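Local atomic coordinates of cellulase (Xanthomonas axonopodis pv. citri, PDB entry 4W7W), a protein that probably hydrolyses beta-1,4-glucosidic bonds of cellulose, as a glycoside hydrolase family 5 cellulase that binds cello-oligosaccharides. Residues V27-A32 with S53-F58; T65-F70 with G295-A300; Y104-L109 with A146-L151; L182-G187 with A220-Q225. One frame throughout, in Å; residues are numbered along the deposited sequence. Where two conformers were deposited one is given.

Interaction 1. Residues V27-A32 with S53-F58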
# COMPACT_ATOMS: atom_id res chain seq x y z
N VAL A 27 5.23 -6.31 5.47
CA VAL A 27 4.66 -7.03 4.34
C VAL A 27 3.19 -6.72 4.16
O VAL A 27 2.50 -6.32 5.10
CB VAL A 27 4.84 -8.57 4.49
CG1 VAL A 27 6.29 -8.99 4.59
CG2 VAL A 27 4.04 -9.13 5.65
N ASN A 28 2.74 -6.93 2.93
CA ASN A 28 1.31 -7.00 2.62
C ASN A 28 0.79 -8.39 3.00
O ASN A 28 1.38 -9.40 2.60
CB ASN A 28 1.08 -6.81 1.12
CG ASN A 28 1.19 -5.38 0.69
OD1 ASN A 28 0.18 -4.69 0.60
ND2 ASN A 28 2.41 -4.91 0.40
N LEU A 29 -0.30 -8.45 3.75
CA LEU A 29 -1.02 -9.70 3.98
C LEU A 29 -2.22 -9.67 3.07
O LEU A 29 -3.23 -9.06 3.37
CB LEU A 29 -1.42 -9.90 5.44
CG LEU A 29 -0.24 -10.10 6.40
CD1 LEU A 29 -0.71 -10.29 7.84
CD2 LEU A 29 0.64 -11.26 5.99
N SER A 30 -2.04 -10.28 1.90
CA SER A 30 -3.01 -10.30 0.81
C SER A 30 -4.03 -11.43 0.99
O SER A 30 -3.68 -12.51 1.47
CB SER A 30 -2.25 -10.46 -0.51
OG SER A 30 -3.11 -10.71 -1.61
N GLY A 31 -5.26 -11.15 0.58
CA GLY A 31 -6.31 -12.16 0.60
C GLY A 31 -7.70 -11.59 0.70
O GLY A 31 -8.64 -12.20 0.23
N ALA A 32 -7.85 -10.44 1.35
CA ALA A 32 -9.20 -9.90 1.56
C ALA A 32 -9.71 -9.20 0.30
O ALA A 32 -10.91 -8.93 0.17
CB ALA A 32 -9.25 -8.98 2.76
N SER A 53 -1.64 -15.91 13.38
CA SER A 53 -0.27 -16.40 13.31
C SER A 53 0.55 -15.72 12.22
O SER A 53 1.78 -15.73 12.29
CB SER A 53 -0.26 -17.90 13.11
OG SER A 53 -0.97 -18.31 11.95
N ASP A 54 -0.10 -15.18 11.20
CA ASP A 54 0.64 -14.45 10.16
C ASP A 54 1.31 -13.23 10.83
O ASP A 54 2.47 -12.92 10.57
CB ASP A 54 -0.28 -13.98 9.02
CG ASP A 54 -0.96 -15.12 8.25
OD1 ASP A 54 -0.43 -16.26 8.24
OD2 ASP A 54 -2.03 -14.85 7.65
N PHE A 55 0.55 -12.51 11.64
CA PHE A 55 1.08 -11.32 12.31
C PHE A 55 2.27 -11.69 13.19
O PHE A 55 3.31 -11.04 13.15
CB PHE A 55 0.00 -10.62 13.14
CG PHE A 55 -1.09 -10.02 12.31
CD1 PHE A 55 -2.17 -10.79 11.90
CD2 PHE A 55 -1.04 -8.70 11.90
CE1 PHE A 55 -3.18 -10.24 11.13
CE2 PHE A 55 -2.04 -8.15 11.14
CZ PHE A 55 -3.11 -8.92 10.74
N SER A 56 2.13 -12.75 13.99
CA SER A 56 3.22 -13.12 14.88
C SER A 56 4.45 -13.63 14.12
O SER A 56 5.57 -13.35 14.51
CB SER A 56 2.76 -14.12 15.95
OG SER A 56 2.17 -15.25 15.38
N TYR A 57 4.24 -14.36 13.03
CA TYR A 57 5.36 -14.81 12.21
C TYR A 57 6.17 -13.62 11.71
O TYR A 57 7.39 -13.57 11.86
CB TYR A 57 4.89 -15.65 11.02
CG TYR A 57 6.04 -15.95 10.08
CD1 TYR A 57 6.95 -16.94 10.36
CD2 TYR A 57 6.23 -15.18 8.94
CE1 TYR A 57 8.02 -17.19 9.52
CE2 TYR A 57 7.30 -15.41 8.09
CZ TYR A 57 8.19 -16.41 8.38
OH TYR A 57 9.23 -16.62 7.49
N PHE A 58 5.50 -12.64 11.12
CA PHE A 58 6.24 -11.51 10.58
C PHE A 58 6.86 -10.65 11.67
O PHE A 58 7.96 -10.15 11.50
CB PHE A 58 5.38 -10.73 9.56
CG PHE A 58 5.17 -11.52 8.30
CD1 PHE A 58 6.26 -11.76 7.46
CD2 PHE A 58 3.97 -12.15 8.01
CE1 PHE A 58 6.14 -12.58 6.36
CE2 PHE A 58 3.84 -12.98 6.91
CZ PHE A 58 4.94 -13.21 6.09
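L29 reaches from its strand into a nook formed by D54, F55 and F58 of the facing helix. Its CB stays clear of the helix, and CG does no more than divide the chain into two methyls with separate tasks. CG lies anti to the carbonyl carbon (chi1 -67°), which carries the fork outward from the strand. CD1 stands over the centre of one face of the F55 ring, 4.0 Å from F55 CZ, in a CH-pi contact; the same methyl rests 3.9 Å from D54 CB. CD2 turns instead to F58, meeting F58 CE2 obliquely at 3.7 Å.

Beside it, V27 sets CG2 over the middle of the F58 ring, 3.7 Å from F58 CG, while Y57 CD2 lies against the opposite face, so that ring is held between the two. The carboxylate of D54 is turned to other partners: OD1 bonds Q314 NE2, and OD2 accepts from the backbone N of A51. I66 of the next strand also touches V27, L29 and F55. Strand 27-29 and helix 53-58 run nearly antiparallel, with axes 10.6 Å apart, as expected for the first beta-alpha-beta unit of a (beta/alpha)8 barrel.

Interaction 2. Residues T65-F70 with G295-A300; sequences TIRLPF and GWTWWA. With BGC (beta-D-glucopyranose), chain B.
The glycan pocket of this cellulase includes W299, whose indole leans on the strand that carries R67 and P69. On the sugar side W299 NE1 lies 3.1 Å from O1 of a bound beta-D-glucopyranose, which is also hydrogen-bonded to E33 OE2. W299 CZ2 and CH2 also lie along the sugar, CZ2 3.3 Å from its O5, while W299 CZ3 meets the protein: it is 4.0 Å from P69 CG, which approaches it obliquely. R67 NH1 comes to 4.1 Å from the same W299 CZ3, an atom at the edge of the guanidinium, and the two planes are steeply inclined at 73°.

In the closed eight-stranded barrel these strands are not direct neighbours. Strand 24-29 separates them, and T65, R67 and T297 meet across the barrel interior. R67 rises from its strand with CG anti to the backbone N (chi1 -177°) and an extended chain, placing R67 CD 3.6 Å from T297 OG1 as the two side chains cross at about a right angle. Its guanidinium is gripped by E222, E266, N28 and N153, whereas T297 OG1 bonds the backbone O of G265. Nearer the start of the strands, T65 CG2 and T297 CG2 touch methyl to methyl at 3.9 Å.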
# COMPACT_ATOMS: atom_id res chain seq x y z
N THR A 65 5.22 -3.68 10.53
CA THR A 65 4.16 -3.06 9.74
C THR A 65 3.51 -4.10 8.85
O THR A 65 4.19 -4.86 8.17
CB THR A 65 4.71 -1.91 8.88
OG1 THR A 65 5.32 -0.94 9.74
CG2 THR A 65 3.62 -1.20 8.11
N ILE A 66 2.18 -4.09 8.84
CA ILE A 66 1.40 -4.93 7.95
C ILE A 66 0.52 -4.03 7.09
O ILE A 66 -0.22 -3.19 7.62
CB ILE A 66 0.51 -5.88 8.75
CG1 ILE A 66 1.35 -6.85 9.59
CG2 ILE A 66 -0.46 -6.62 7.84
CD1 ILE A 66 2.27 -7.77 8.83
N ARG A 67 0.62 -4.20 5.77
CA ARG A 67 -0.34 -3.57 4.86
C ARG A 67 -1.45 -4.57 4.58
O ARG A 67 -1.16 -5.72 4.24
CB ARG A 67 0.36 -3.09 3.58
CG ARG A 67 -0.56 -2.37 2.60
CD ARG A 67 0.26 -1.63 1.56
NE ARG A 67 -0.50 -0.88 0.56
CZ ARG A 67 -0.77 -1.29 -0.67
NH1 ARG A 67 -0.51 -2.52 -1.08
NH2 ARG A 67 -1.29 -0.43 -1.53
N LEU A 68 -2.69 -4.14 4.78
CA LEU A 68 -3.86 -4.99 4.70
C LEU A 68 -4.79 -4.52 3.58
O LEU A 68 -5.61 -3.62 3.78
CB LEU A 68 -4.60 -4.97 6.03
CG LEU A 68 -5.80 -5.90 6.11
CD1 LEU A 68 -5.34 -7.35 6.20
CD2 LEU A 68 -6.69 -5.55 7.29
N PRO A 69 -4.65 -5.12 2.40
CA PRO A 69 -5.62 -4.85 1.32
C PRO A 69 -7.02 -5.31 1.71
O PRO A 69 -7.19 -6.39 2.26
CB PRO A 69 -5.10 -5.73 0.17
CG PRO A 69 -3.63 -5.88 0.45
CD PRO A 69 -3.54 -5.98 1.94
N PHE A 70 -8.01 -4.50 1.36
CA PHE A 70 -9.40 -4.91 1.43
C PHE A 70 -10.17 -4.08 0.40
O PHE A 70 -9.65 -3.11 -0.15
CB PHE A 70 -10.00 -4.75 2.83
CG PHE A 70 -10.01 -3.33 3.31
CD1 PHE A 70 -8.90 -2.85 3.96
CD2 PHE A 70 -11.08 -2.50 3.10
CE1 PHE A 70 -8.85 -1.56 4.42
CE2 PHE A 70 -11.03 -1.18 3.52
CZ PHE A 70 -9.92 -0.71 4.20
N GLY A 295 9.46 3.98 5.10
CA GLY A 295 9.45 2.54 5.15
C GLY A 295 8.87 1.92 3.91
O GLY A 295 8.71 2.58 2.87
N TRP A 296 8.59 0.63 4.04
CA TRP A 296 8.19 -0.19 2.93
C TRP A 296 7.41 -1.39 3.41
O TRP A 296 7.56 -1.85 4.54
CB TRP A 296 9.41 -0.68 2.13
CG TRP A 296 10.56 -1.29 2.87
CD1 TRP A 296 11.75 -0.66 3.06
CD2 TRP A 296 10.70 -2.62 3.43
NE1 TRP A 296 12.62 -1.49 3.72
CE2 TRP A 296 12.01 -2.70 3.94
CE3 TRP A 296 9.88 -3.75 3.52
CZ2 TRP A 296 12.50 -3.85 4.57
CZ3 TRP A 296 10.38 -4.89 4.15
CH2 TRP A 296 11.67 -4.93 4.66
N THR A 297 6.60 -1.91 2.50
CA THR A 297 5.90 -3.18 2.69
C THR A 297 6.00 -4.00 1.41
O THR A 297 5.54 -3.62 0.35
CB THR A 297 4.41 -3.00 3.10
OG1 THR A 297 3.75 -1.99 2.33
CG2 THR A 297 4.29 -2.61 4.56
N TRP A 298 6.61 -5.17 1.55
CA TRP A 298 6.81 -6.13 0.47
C TRP A 298 5.49 -6.70 -0.02
O TRP A 298 4.59 -6.97 0.78
CB TRP A 298 7.66 -7.26 1.02
CG TRP A 298 7.84 -8.44 0.12
CD1 TRP A 298 7.02 -9.53 0.03
CD2 TRP A 298 8.90 -8.67 -0.80
NE1 TRP A 298 7.51 -10.43 -0.87
CE2 TRP A 298 8.68 -9.93 -1.40
CE3 TRP A 298 10.04 -7.95 -1.15
CZ2 TRP A 298 9.57 -10.49 -2.32
CZ3 TRP A 298 10.91 -8.51 -2.07
CH2 TRP A 298 10.67 -9.76 -2.64
N TRP A 299 5.39 -6.94 -1.32
CA TRP A 299 4.26 -7.65 -1.91
C TRP A 299 4.75 -9.06 -2.27
O TRP A 299 5.56 -9.19 -3.17
CB TRP A 299 3.74 -6.94 -3.17
CG TRP A 299 2.50 -7.64 -3.66
CD1 TRP A 299 2.46 -8.75 -4.46
CD2 TRP A 299 1.17 -7.39 -3.27
NE1 TRP A 299 1.17 -9.17 -4.62
CE2 TRP A 299 0.35 -8.36 -3.88
CE3 TRP A 299 0.58 -6.44 -2.44
CZ2 TRP A 299 -1.03 -8.39 -3.70
CZ3 TRP A 299 -0.79 -6.47 -2.24
CH2 TRP A 299 -1.58 -7.43 -2.87
N ALA A 300 4.28 -10.12 -1.61
CA ALA A 300 3.27 -10.16 -0.55
C ALA A 300 3.41 -11.46 0.23
O ALA A 300 4.11 -12.39 -0.18
CB ALA A 300 1.87 -10.08 -1.14
C2 BGC B . -1.30 -10.87 -8.36
C3 BGC B . -2.68 -11.48 -8.60
C4 BGC B . -3.59 -11.38 -7.38
C5 BGC B . -3.55 -9.97 -6.81
C6 BGC B . -4.26 -9.88 -5.47
C1 BGC B . -1.43 -9.47 -7.80
O1 BGC B . -0.15 -8.91 -7.46
O2 BGC B . -0.55 -10.84 -9.59
O3 BGC B . -2.51 -12.85 -9.00
O4 BGC B . -4.95 -11.62 -7.74
O5 BGC B . -2.20 -9.55 -6.61
O6 BGC B . -4.35 -8.53 -5.12

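Interaction 3. Residues Y104-L109 with A146-L151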
# COMPACT_ATOMS: atom_id res chain seq x y z
N TYR A 104 2.13 -1.81 13.28
CA TYR A 104 1.24 -0.87 12.63
C TYR A 104 0.44 -1.59 11.55
O TYR A 104 0.92 -2.55 10.96
CB TYR A 104 2.05 0.25 11.98
CG TYR A 104 2.81 1.08 12.97
CD1 TYR A 104 2.22 2.19 13.59
CD2 TYR A 104 4.12 0.76 13.31
CE1 TYR A 104 2.92 2.96 14.51
CE2 TYR A 104 4.82 1.53 14.23
CZ TYR A 104 4.22 2.63 14.82
OH TYR A 104 4.89 3.41 15.73
N LEU A 105 -0.78 -1.11 11.30
CA LEU A 105 -1.66 -1.68 10.30
C LEU A 105 -2.03 -0.61 9.31
O LEU A 105 -2.68 0.38 9.66
CB LEU A 105 -2.90 -2.25 10.97
CG LEU A 105 -3.83 -3.04 10.04
CD1 LEU A 105 -3.19 -4.35 9.59
CD2 LEU A 105 -5.17 -3.30 10.71
N ILE A 106 -1.61 -0.79 8.06
CA ILE A 106 -2.04 0.08 6.96
C ILE A 106 -3.34 -0.47 6.39
O ILE A 106 -3.38 -1.59 5.87
CB ILE A 106 -0.99 0.19 5.85
CG1 ILE A 106 0.34 0.74 6.37
CG2 ILE A 106 -1.53 1.04 4.71
CD1 ILE A 106 1.50 0.50 5.44
N LEU A 107 -4.39 0.34 6.47
CA LEU A 107 -5.66 0.01 5.84
C LEU A 107 -5.54 0.40 4.38
O LEU A 107 -5.54 1.60 4.06
CB LEU A 107 -6.79 0.78 6.51
CG LEU A 107 -6.96 0.48 8.00
CD1 LEU A 107 -8.16 1.25 8.54
CD2 LEU A 107 -7.09 -1.01 8.28
N ASP A 108 -5.39 -0.59 3.50
CA ASP A 108 -5.21 -0.36 2.06
C ASP A 108 -6.52 -0.59 1.34
O ASP A 108 -6.95 -1.72 1.16
CB ASP A 108 -4.12 -1.30 1.51
CG ASP A 108 -4.20 -1.54 0.03
OD1 ASP A 108 -4.71 -0.68 -0.73
OD2 ASP A 108 -3.73 -2.65 -0.35
N LEU A 109 -7.17 0.52 0.97
CA LEU A 109 -8.38 0.46 0.15
C LEU A 109 -7.94 0.06 -1.27
O LEU A 109 -7.42 0.89 -2.03
CB LEU A 109 -9.10 1.81 0.14
CG LEU A 109 -10.53 1.76 -0.41
CD1 LEU A 109 -11.47 1.08 0.57
CD2 LEU A 109 -11.01 3.16 -0.71
N ALA A 146 -1.98 2.79 16.04
CA ALA A 146 -1.42 1.77 15.18
C ALA A 146 -1.92 1.85 13.74
O ALA A 146 -1.32 1.20 12.87
CB ALA A 146 -1.72 0.38 15.75
N VAL A 147 -3.00 2.58 13.49
CA VAL A 147 -3.64 2.54 12.18
C VAL A 147 -3.12 3.64 11.27
O VAL A 147 -3.05 4.81 11.67
CB VAL A 147 -5.16 2.61 12.32
CG1 VAL A 147 -5.82 2.63 10.95
CG2 VAL A 147 -5.68 1.45 13.15
N ILE A 148 -2.78 3.24 10.04
CA ILE A 148 -2.32 4.13 8.98
C ILE A 148 -3.35 4.03 7.85
O ILE A 148 -3.84 2.93 7.54
CB ILE A 148 -0.91 3.69 8.50
CG1 ILE A 148 0.11 3.84 9.63
CG2 ILE A 148 -0.49 4.46 7.28
CD1 ILE A 148 1.42 3.14 9.38
N PHE A 149 -3.69 5.18 7.25
CA PHE A 149 -4.74 5.20 6.22
C PHE A 149 -4.11 5.19 4.82
O PHE A 149 -3.55 6.19 4.38
CB PHE A 149 -5.62 6.44 6.39
CG PHE A 149 -6.30 6.54 7.73
CD1 PHE A 149 -6.73 5.44 8.44
CD2 PHE A 149 -6.57 7.78 8.25
CE1 PHE A 149 -7.40 5.59 9.65
CE2 PHE A 149 -7.24 7.93 9.47
CZ PHE A 149 -7.67 6.83 10.16
N GLY A 150 -4.23 4.06 4.13
CA GLY A 150 -3.75 3.93 2.75
C GLY A 150 -4.86 4.26 1.78
O GLY A 150 -5.66 3.41 1.40
N LEU A 151 -4.91 5.53 1.38
CA LEU A 151 -6.09 6.06 0.68
C LEU A 151 -6.58 5.25 -0.51
O LEU A 151 -7.79 5.11 -0.70
CB LEU A 151 -5.83 7.48 0.20
CG LEU A 151 -5.51 8.50 1.29
CD1 LEU A 151 -5.49 9.89 0.66
CD2 LEU A 151 -6.48 8.39 2.46
O HOH W 1 -3.96 1.90 -0.44
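I106 and I148 cross obliquely on the inner face of two parallel neighbouring strands, with I106 CG1 3.8 Å from I148 CB. I106 CG1 is anti to its carbonyl carbon (chi1 -59°), which sets it against both CB and CG2 of I148. On the outer face L107 CD1 presses on V147 CG1 at 3.6 Å and also meets the edge of the F149 ring; helix 85-100 covers this side through L95 and I91.

Between the two layers runs a ladder of backbone hydrogen bonds: A146 O accepts from L105 N, L105 O from I148 N, I148 O from L107 N, and L107 O from G150 N. The first three are nearly straight. The fourth is short, 2.8 Å from G150 N to L107 O, but bent to 139°. G150 brings its backbone N close to I106 CG2.

Y104 and A146 form the partly exposed end, yet they remain closely packed: Y104 rests on A146 O through CA, CB and the edge of its ring, and Y104 CB also meets I148 CD1 at 3.9 Å. The contact loosens at the other end, where the last rung lengthens to 3.3 Å between L109 N and G150 O. There a water lies 2.7 Å from D108 OD1, with a weak bond to G150 O, and further acceptors nearby make its bonds probably shared or alternating. D108 OD2 accepts from H110 ND1. Together D108, the water and H110, a residue of the glycan pocket, give this end of the otherwise apolar pairing a polar character.

Interaction 4. Residues L182-G187 with A220-Q225; sequences LILVPG and AFEAHQ
The beta-alpha-beta unit built from strand 183-186, helix 205-209 and strand 219-226 supplies two adjacent parallel staves of the (beta/alpha)8 barrel. Three backbone hydrogen bonds stitch them together: A220 N to I183 O, V185 N to A220 O, and E222 N to V185 O. The first two come in nearly end-on to the carbonyl, but in the third, 2.8 Å long, E222 N sits above the carbonyl plane of V185, 51° out of it. The short axes of the two strands are likewise inclined at 51°.

Inside the barrel, L184 CD2 packs against A220 CB at 3.9 Å. L184 CB lies 3.6 Å from E222 OE1, the two side chains crossing at about a right angle. On the outer face V185 and F221 run side by side in the same direction, towards helices 160-176 and 243-258.

E222 extends inward with CG anti to the backbone N (chi1 179°) and the rest of its chain straight, which carries the carboxylate along the barrel interior. A water 2.9 Å from E222 OE1 bridges it to L184 O; further acceptors nearby probably compete for its protons. H224 ND1 bonds E154 of the glycan pocket, and in the plane of the same imidazole H224 NE2 donates to the anti lone pair of E222 OE2 at 2.7 Å.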
# COMPACT_ATOMS: atom_id res chain seq x y z
N LEU A 182 -1.39 8.82 10.33
CA LEU A 182 -0.62 8.94 9.10
C LEU A 182 -1.51 8.58 7.92
O LEU A 182 -2.20 7.54 7.95
CB LEU A 182 0.59 8.00 9.17
CG LEU A 182 1.48 7.98 7.92
CD1 LEU A 182 2.12 9.32 7.59
CD2 LEU A 182 2.54 6.92 8.08
N ILE A 183 -1.48 9.41 6.88
CA ILE A 183 -2.17 9.17 5.63
C ILE A 183 -1.10 8.89 4.57
O ILE A 183 -0.18 9.69 4.39
CB ILE A 183 -3.02 10.38 5.19
CG1 ILE A 183 -4.14 10.63 6.19
CG2 ILE A 183 -3.58 10.15 3.80
CD1 ILE A 183 -4.83 11.96 5.98
N LEU A 184 -1.26 7.78 3.86
CA LEU A 184 -0.42 7.44 2.70
C LEU A 184 -1.19 7.83 1.44
O LEU A 184 -2.26 7.29 1.16
CB LEU A 184 -0.07 5.96 2.66
CG LEU A 184 0.66 5.44 3.90
CD1 LEU A 184 0.99 3.97 3.70
CD2 LEU A 184 1.91 6.25 4.20
N VAL A 185 -0.61 8.75 0.68
CA VAL A 185 -1.22 9.35 -0.51
C VAL A 185 -0.51 8.85 -1.75
O VAL A 185 0.68 9.07 -1.89
CB VAL A 185 -1.07 10.90 -0.51
CG1 VAL A 185 -1.78 11.51 -1.71
CG2 VAL A 185 -1.61 11.48 0.77
N PRO A 186 -1.23 8.20 -2.67
CA PRO A 186 -0.61 7.78 -3.92
C PRO A 186 -0.79 8.84 -5.00
O PRO A 186 -1.57 9.78 -4.85
CB PRO A 186 -1.44 6.56 -4.27
CG PRO A 186 -2.83 6.95 -3.86
CD PRO A 186 -2.65 7.78 -2.60
N GLY A 187 -0.08 8.64 -6.11
CA GLY A 187 -0.37 9.31 -7.36
C GLY A 187 -1.18 8.43 -8.28
O GLY A 187 -1.59 7.33 -7.92
N ALA A 220 2.39 10.97 4.00
CA ALA A 220 3.52 10.47 3.22
C ALA A 220 3.00 10.04 1.86
O ALA A 220 1.84 9.66 1.73
CB ALA A 220 4.23 9.32 3.93
N PHE A 221 3.88 10.09 0.87
CA PHE A 221 3.52 9.72 -0.49
C PHE A 221 3.88 8.26 -0.71
O PHE A 221 5.03 7.85 -0.52
CB PHE A 221 4.21 10.66 -1.48
CG PHE A 221 3.60 12.02 -1.43
CD1 PHE A 221 2.47 12.31 -2.16
CD2 PHE A 221 4.05 12.97 -0.52
CE1 PHE A 221 1.83 13.53 -2.04
CE2 PHE A 221 3.42 14.20 -0.39
CZ PHE A 221 2.32 14.47 -1.17
N GLU A 222 2.87 7.50 -1.11
CA GLU A 222 3.03 6.08 -1.38
C GLU A 222 3.37 5.86 -2.84
O GLU A 222 2.60 6.27 -3.71
CB GLU A 222 1.71 5.35 -1.04
CG GLU A 222 1.78 3.86 -1.32
CD GLU A 222 0.51 3.13 -0.95
OE1 GLU A 222 -0.20 3.61 -0.04
OE2 GLU A 222 0.26 2.06 -1.55
N ALA A 223 4.50 5.19 -3.07
CA ALA A 223 4.90 4.76 -4.41
C ALA A 223 5.04 3.25 -4.40
O ALA A 223 5.24 2.64 -3.34
CB ALA A 223 6.20 5.42 -4.84
N HIS A 224 4.90 2.65 -5.58
CA HIS A 224 5.14 1.22 -5.78
C HIS A 224 6.25 1.06 -6.79
O HIS A 224 6.41 1.91 -7.66
CB HIS A 224 3.90 0.51 -6.31
CG HIS A 224 2.76 0.51 -5.34
ND1 HIS A 224 1.57 -0.14 -5.59
CD2 HIS A 224 2.64 1.08 -4.11
CE1 HIS A 224 0.76 0.05 -4.56
NE2 HIS A 224 1.39 0.77 -3.65
N GLN A 225 7.03 -0.02 -6.69
CA GLN A 225 8.09 -0.23 -7.67
C GLN A 225 8.36 -1.71 -7.87
O GLN A 225 8.79 -2.41 -6.96
CB GLN A 225 9.38 0.48 -7.29
CG GLN A 225 10.42 0.48 -8.40
CD GLN A 225 9.92 1.21 -9.62
OE1 GLN A 225 9.54 2.37 -9.53
NE2 GLN A 225 9.94 0.55 -10.77
O HOH W 2 -2.69 5.01 -0.62

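Overall arrangement
All four contacts belong to one closed parallel barrel of eight strands. Interaction 1 closes first along the chain and sets a helix against strand 24-29; interaction 2 then spans from strand 65-70 to strand 293-301, with interactions 3 and 4 nested one after the other inside its loop. The centres of interactions 1 and 2 lie about 8 Å apart. Those of interactions 1 and 4 are about 20 Å apart, and these two do not touch. Strands 65-70 and 104-109 are neighbours, as are 147-150 and 183-186, so backbone bonds pass from contact to contact. Interaction 2 touches each of the other three, placing a polar network in the interior below the sugar-binding end.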